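Local coordinates for methyltransferase domain-containing protein (Pyrococcus horikoshii, PDB 1VE3), which binds S-adenosylmethionine and probably acts as a methyltransferase that uses it as methyl donor, its physiological substrate being unknown, at residues D105-I110 and R129-P134; S135-M140 and L221-P226. All blocks are in the same frame, centred on the assembly; numbering follows the deposited sequence.

Interaction 1: D105-I110 and R129-P134; sequences DYVIFI and RRVLKP. With SAM (S-adenosylmethionine), chain C.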
# COMPACT_ATOMS: atom_id res chain seq x y z
N ASP A 105 -22.86 -15.63 -4.98
CA ASP A 105 -22.17 -16.12 -6.16
C ASP A 105 -20.69 -16.23 -5.81
O ASP A 105 -19.95 -17.02 -6.40
CB ASP A 105 -22.32 -15.14 -7.33
CG ASP A 105 -23.75 -15.06 -7.84
OD1 ASP A 105 -24.25 -16.09 -8.36
OD2 ASP A 105 -24.35 -13.97 -7.72
N TYR A 106 -20.27 -15.40 -4.85
CA TYR A 106 -18.89 -15.37 -4.38
C TYR A 106 -18.83 -15.07 -2.89
O TYR A 106 -19.69 -14.38 -2.34
CB TYR A 106 -18.07 -14.28 -5.08
CG TYR A 106 -17.91 -14.40 -6.57
CD1 TYR A 106 -18.78 -13.75 -7.43
CD2 TYR A 106 -16.86 -15.14 -7.12
CE1 TYR A 106 -18.62 -13.82 -8.80
CE2 TYR A 106 -16.68 -15.21 -8.49
CZ TYR A 106 -17.57 -14.55 -9.33
OH TYR A 106 -17.40 -14.61 -10.70
N VAL A 107 -17.79 -15.59 -2.26
CA VAL A 107 -17.53 -15.37 -0.85
C VAL A 107 -16.02 -15.27 -0.78
O VAL A 107 -15.32 -16.22 -1.11
CB VAL A 107 -17.99 -16.57 0.00
CG1 VAL A 107 -17.47 -16.42 1.42
CG2 VAL A 107 -19.51 -16.65 0.01
N ILE A 108 -15.51 -14.10 -0.38
CA ILE A 108 -14.07 -13.92 -0.27
C ILE A 108 -13.71 -13.92 1.21
O ILE A 108 -14.46 -13.41 2.05
CB ILE A 108 -13.59 -12.61 -0.94
CG1 ILE A 108 -14.19 -11.39 -0.24
CG2 ILE A 108 -14.00 -12.63 -2.41
CD1 ILE A 108 -13.72 -10.06 -0.81
N PHE A 109 -12.56 -14.51 1.51
CA PHE A 109 -12.08 -14.67 2.88
C PHE A 109 -10.57 -14.42 2.83
O PHE A 109 -9.78 -15.29 2.43
CB PHE A 109 -12.42 -16.12 3.31
CG PHE A 109 -12.16 -16.42 4.75
CD1 PHE A 109 -12.65 -15.60 5.76
CD2 PHE A 109 -11.50 -17.59 5.10
CE1 PHE A 109 -12.48 -15.93 7.09
CE2 PHE A 109 -11.32 -17.94 6.44
CZ PHE A 109 -11.81 -17.11 7.44
N ILE A 110 -10.18 -13.21 3.24
CA ILE A 110 -8.78 -12.80 3.17
C ILE A 110 -8.05 -12.54 4.48
O ILE A 110 -8.57 -11.88 5.37
CB ILE A 110 -8.68 -11.53 2.27
CG1 ILE A 110 -9.20 -11.86 0.87
CG2 ILE A 110 -7.24 -11.03 2.23
CD1 ILE A 110 -9.22 -10.68 -0.09
N ARG A 129 -20.10 -22.88 2.44
CA ARG A 129 -20.69 -23.77 1.44
C ARG A 129 -22.20 -23.58 1.39
O ARG A 129 -22.78 -23.53 0.31
CB ARG A 129 -20.36 -25.23 1.75
CG ARG A 129 -21.12 -26.19 0.87
CD ARG A 129 -20.83 -27.64 1.21
NE ARG A 129 -21.77 -28.54 0.56
CZ ARG A 129 -23.07 -28.55 0.80
NH1 ARG A 129 -23.60 -27.72 1.69
NH2 ARG A 129 -23.86 -29.40 0.16
N ARG A 130 -22.82 -23.46 2.56
CA ARG A 130 -24.27 -23.30 2.65
C ARG A 130 -24.85 -22.05 2.00
O ARG A 130 -25.84 -22.13 1.27
CB ARG A 130 -24.71 -23.35 4.12
CG ARG A 130 -26.21 -23.18 4.32
CD ARG A 130 -26.61 -23.26 5.78
NE ARG A 130 -26.30 -22.05 6.52
CZ ARG A 130 -26.81 -20.85 6.25
NH1 ARG A 130 -27.66 -20.71 5.24
NH2 ARG A 130 -26.48 -19.80 6.98
N VAL A 131 -24.24 -20.89 2.27
CA VAL A 131 -24.72 -19.62 1.72
C VAL A 131 -24.26 -19.38 0.29
O VAL A 131 -24.66 -18.42 -0.37
CB VAL A 131 -24.25 -18.44 2.60
CG1 VAL A 131 -24.73 -18.63 4.03
CG2 VAL A 131 -22.72 -18.34 2.55
N LEU A 132 -23.42 -20.27 -0.21
CA LEU A 132 -22.90 -20.15 -1.57
C LEU A 132 -23.80 -20.91 -2.55
O LEU A 132 -24.27 -22.01 -2.26
CB LEU A 132 -21.48 -20.72 -1.61
CG LEU A 132 -20.50 -20.24 -2.66
CD1 LEU A 132 -20.36 -18.73 -2.60
CD2 LEU A 132 -19.15 -20.91 -2.41
N LYS A 133 -24.05 -20.31 -3.72
CA LYS A 133 -24.85 -20.97 -4.73
C LYS A 133 -23.99 -22.11 -5.28
O LYS A 133 -22.78 -21.98 -5.39
CB LYS A 133 -25.19 -20.02 -5.87
CG LYS A 133 -26.14 -18.89 -5.52
CD LYS A 133 -26.45 -18.06 -6.77
CE LYS A 133 -27.31 -16.85 -6.44
NZ LYS A 133 -27.44 -15.95 -7.62
N PRO A 134 -24.62 -23.24 -5.64
CA PRO A 134 -23.82 -24.35 -6.18
C PRO A 134 -22.90 -23.91 -7.33
O PRO A 134 -21.84 -24.50 -7.54
CB PRO A 134 -24.88 -25.37 -6.62
CG PRO A 134 -26.13 -24.52 -6.84
CD PRO A 134 -26.06 -23.54 -5.70
N SAM C . -10.55 -9.47 5.21
CA SAM C . -9.88 -8.39 5.99
C SAM C . -8.85 -7.69 5.11
O SAM C . -8.73 -6.46 5.21
OXT SAM C . -8.19 -8.45 4.33
CB SAM C . -9.19 -9.02 7.16
CG SAM C . -8.99 -8.12 8.27
SD SAM C . -8.13 -8.87 9.72
CE SAM C . -6.62 -9.34 9.17
C5' SAM C . -9.18 -10.25 10.21
C4' SAM C . -10.70 -9.91 10.63
O4' SAM C . -11.39 -11.16 10.99
C3' SAM C . -10.81 -9.10 11.91
O3' SAM C . -11.35 -7.83 11.30
C2' SAM C . -11.90 -9.63 12.78
O2' SAM C . -12.83 -8.84 13.45
C1' SAM C . -12.45 -10.76 11.83
N9 SAM C . -13.00 -11.90 12.56
C8 SAM C . -12.48 -12.71 13.57
N7 SAM C . -13.30 -13.65 13.97
C5 SAM C . -14.41 -13.47 13.22
C6 SAM C . -15.71 -14.15 13.13
N6 SAM C . -16.02 -15.20 13.91
N1 SAM C . -16.67 -13.69 12.21
C2 SAM C . -16.39 -12.62 11.40
N3 SAM C . -15.22 -11.92 11.40
C4 SAM C . -14.26 -12.39 12.33
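Leu132 pushes CD1 against CG2 of Val107 at 3.4 Å, tighter than usual for two methyl groups; Leu132 CD1 also lies 4.1 Å from Asp105 C and 4.0 Å from Tyr106 C. A chi1 of -154° sets Leu132 CG roughly anti to the backbone N, and chi2 of 55° turns CD1 toward Val107. CG2 of Val131 adds a looser touch on Val107 CG2 at 4.4 Å. This buried apolar cluster packs the exit of helix 118-131 against the N-terminal end of strand 104-110, within the beta-alpha-beta crossover of the Rossmann-like methyltransferase fold that leads on to strand 136-143. One residue on, the contact is partly exposed and slack. Lys133, its chain extended beyond CG, crosses the Asp105 side chain obliquely; its CD passes 3.4 Å from Asp105 OD1, and NZ ends 3.3 Å from that same oxygen in a salt bridge whose hydrogen bond is weak. Asp105 OD2 accepts a hydrogen bond from Lys41 N. At the far end of the strand, Ile110 O accepts a 3.1 Å bond from the amino N of S-adenosylmethionine. The carboxylate thus appears to be placed mainly by the Lys41 amide, with Lys133 probably contributing charge balance more than directional grip.

Interaction 2: S135-M140 and L221-P226; sequences SGKFIM and LTVYNP
Phe138 and Tyr224 stand side by side on one face of the sheet and point the same way, CB to CB 3.9 Å. CG of Phe138 is anti to its backbone N (chi1 177°) and CG of Tyr224 anti to its carbonyl carbon (chi1 -74°), yet both CB-CG bonds stay on this face, and Phe138 CD1 meets Tyr224 CD2, also at 3.9 Å. CG2 of Thr222, two residues earlier on the same strand, sits over one face of the tyrosine ring near its rim, while Thr222 OG1 bonds to Glu212. Phe207 stacks on the Phe138 ring, and Glu200 and Ala203 of helix 196-203 touch Tyr224. In the backbone, Phe138 and Tyr224 form an antiparallel hydrogen-bonded pair, with Tyr224 N giving Phe138 O a 2.7 Å bond; Met140 (a selenomethionine) and Thr222 form the next such pair. Here the parallel Rossmann-like sheet turns antiparallel: strand 219-226 runs against strand 136-143, the strand order 3-2-1-4-5-7-6 of class I methyltransferases. On the other face Ile139 meets Val223 in the non-hydrogen-bonded pair, CG1 to CG2 at 4.2 Å. The CG2 branch of Ile139 instead crosses toward Leu221, reaching CD1 at 3.8 Å. Lys137 shares this face; its chain bends at chi3 (87°), and CE comes to 3.8 Å from Val223 CG1. Its NZ leaves the strand pair for the carboxylate of Glu210 and the carbonyl of Tyr35. Asn225 lies alongside the lysine, ND2 3.5 Å from Lys137 CG, and hydrogen-bonds the other carboxylate oxygen of Glu210. At the Gly136 end of the pair, Pro226 CD lies 3.4 Å from Gly136 O.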
# COMPACT_ATOMS: atom_id res chain seq x y z
N SER A 135 -23.29 -22.87 -8.05
CA SER A 135 -22.47 -22.38 -9.16
C SER A 135 -21.51 -21.29 -8.69
O SER A 135 -20.74 -20.74 -9.48
CB SER A 135 -23.36 -21.81 -10.26
OG SER A 135 -24.15 -20.75 -9.75
N GLY A 136 -21.55 -20.99 -7.39
CA GLY A 136 -20.71 -19.95 -6.82
C GLY A 136 -19.26 -20.34 -6.58
O GLY A 136 -18.87 -21.48 -6.84
N LYS A 137 -18.48 -19.39 -6.09
CA LYS A 137 -17.07 -19.64 -5.82
C LYS A 137 -16.59 -19.09 -4.48
O LYS A 137 -16.91 -17.97 -4.11
CB LYS A 137 -16.22 -19.06 -6.96
CG LYS A 137 -16.44 -19.81 -8.27
CD LYS A 137 -16.17 -18.97 -9.50
CE LYS A 137 -14.72 -19.03 -9.92
NZ LYS A 137 -14.53 -18.38 -11.25
N PHE A 138 -15.84 -19.91 -3.75
CA PHE A 138 -15.27 -19.54 -2.46
C PHE A 138 -13.82 -19.20 -2.76
O PHE A 138 -13.07 -20.05 -3.23
CB PHE A 138 -15.31 -20.72 -1.49
CG PHE A 138 -14.66 -20.45 -0.15
CD1 PHE A 138 -13.98 -21.46 0.52
CD2 PHE A 138 -14.76 -19.20 0.45
CE1 PHE A 138 -13.39 -21.22 1.77
CE2 PHE A 138 -14.19 -18.95 1.70
CZ PHE A 138 -13.50 -19.97 2.36
N ILE A 139 -13.41 -17.96 -2.50
CA ILE A 139 -12.04 -17.55 -2.77
C ILE A 139 -11.34 -17.06 -1.50
O ILE A 139 -11.72 -16.02 -0.95
CB ILE A 139 -12.00 -16.42 -3.82
CG1 ILE A 139 -12.56 -16.94 -5.15
CG2 ILE A 139 -10.58 -15.90 -3.99
CD1 ILE A 139 -12.69 -15.87 -6.22
N MSE A 140 -10.34 -17.80 -1.04
CA MSE A 140 -9.63 -17.37 0.16
C MSE A 140 -8.12 -17.21 -0.03
O MSE A 140 -7.49 -17.85 -0.88
CB MSE A 140 -9.94 -18.30 1.35
CG MSE A 140 -9.12 -19.57 1.52
SE MSE A 140 -9.37 -20.39 3.33
CE MSE A 140 -7.84 -19.64 4.20
N LEU A 221 -3.63 -18.14 -2.82
CA LEU A 221 -4.95 -17.67 -3.19
C LEU A 221 -5.58 -18.93 -3.75
O LEU A 221 -5.09 -19.48 -4.74
CB LEU A 221 -4.89 -16.61 -4.28
CG LEU A 221 -6.29 -16.19 -4.74
CD1 LEU A 221 -6.89 -15.25 -3.71
CD2 LEU A 221 -6.21 -15.53 -6.09
N THR A 222 -6.65 -19.40 -3.12
CA THR A 222 -7.32 -20.62 -3.59
C THR A 222 -8.75 -20.38 -4.02
O THR A 222 -9.49 -19.64 -3.38
CB THR A 222 -7.32 -21.70 -2.49
OG1 THR A 222 -5.98 -21.97 -2.08
CG2 THR A 222 -7.95 -22.98 -3.03
N VAL A 223 -9.15 -21.01 -5.12
CA VAL A 223 -10.51 -20.88 -5.63
C VAL A 223 -11.24 -22.22 -5.43
O VAL A 223 -10.82 -23.25 -5.96
CB VAL A 223 -10.51 -20.49 -7.13
CG1 VAL A 223 -11.94 -20.35 -7.63
CG2 VAL A 223 -9.77 -19.16 -7.31
N TYR A 224 -12.33 -22.19 -4.68
CA TYR A 224 -13.10 -23.39 -4.38
C TYR A 224 -14.53 -23.37 -4.90
O TYR A 224 -15.15 -22.32 -5.01
CB TYR A 224 -13.15 -23.62 -2.86
CG TYR A 224 -11.86 -24.12 -2.24
CD1 TYR A 224 -11.38 -25.40 -2.52
CD2 TYR A 224 -11.13 -23.33 -1.35
CE1 TYR A 224 -10.22 -25.88 -1.94
CE2 TYR A 224 -9.96 -23.81 -0.76
CZ TYR A 224 -9.51 -25.08 -1.06
OH TYR A 224 -8.36 -25.56 -0.48
N ASN A 225 -15.05 -24.56 -5.21
CA ASN A 225 -16.42 -24.70 -5.68
C ASN A 225 -17.11 -25.59 -4.64
O ASN A 225 -16.56 -26.61 -4.23
CB ASN A 225 -16.45 -25.38 -7.05
CG ASN A 225 -15.75 -24.57 -8.12
OD1 ASN A 225 -15.24 -25.12 -9.09
ND2 ASN A 225 -15.74 -23.25 -7.96
N PRO A 226 -18.31 -25.20 -4.20
CA PRO A 226 -19.08 -25.95 -3.21
C PRO A 226 -19.60 -27.30 -3.70
O PRO A 226 -19.85 -27.48 -4.89
CB PRO A 226 -20.22 -24.99 -2.87
CG PRO A 226 -20.46 -24.31 -4.17
CD PRO A 226 -19.06 -24.01 -4.64

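Interactions 1 and 2 follow one another in the chain and meet in the same sheet, their centres about 7 Å apart. Strands 104-110 and 136-143 are parallel neighbours, probably hydrogen-bonded from Asp105 O to Lys137 N at 2.8 Å and from Val107 O to Ile139 N at 2.9 Å. Strand 136-143 is therefore held by interaction 1's strand along one edge and by 221-226 along the other. Val107 O also lies 3.4 Å from Phe138 CD2. Interaction 1 reaches S-adenosylmethionine directly through Ile110; in interaction 2 the Met140 side chain stays about 10 Å from the ligand, and its partner strand belongs to the sheet's antiparallel end.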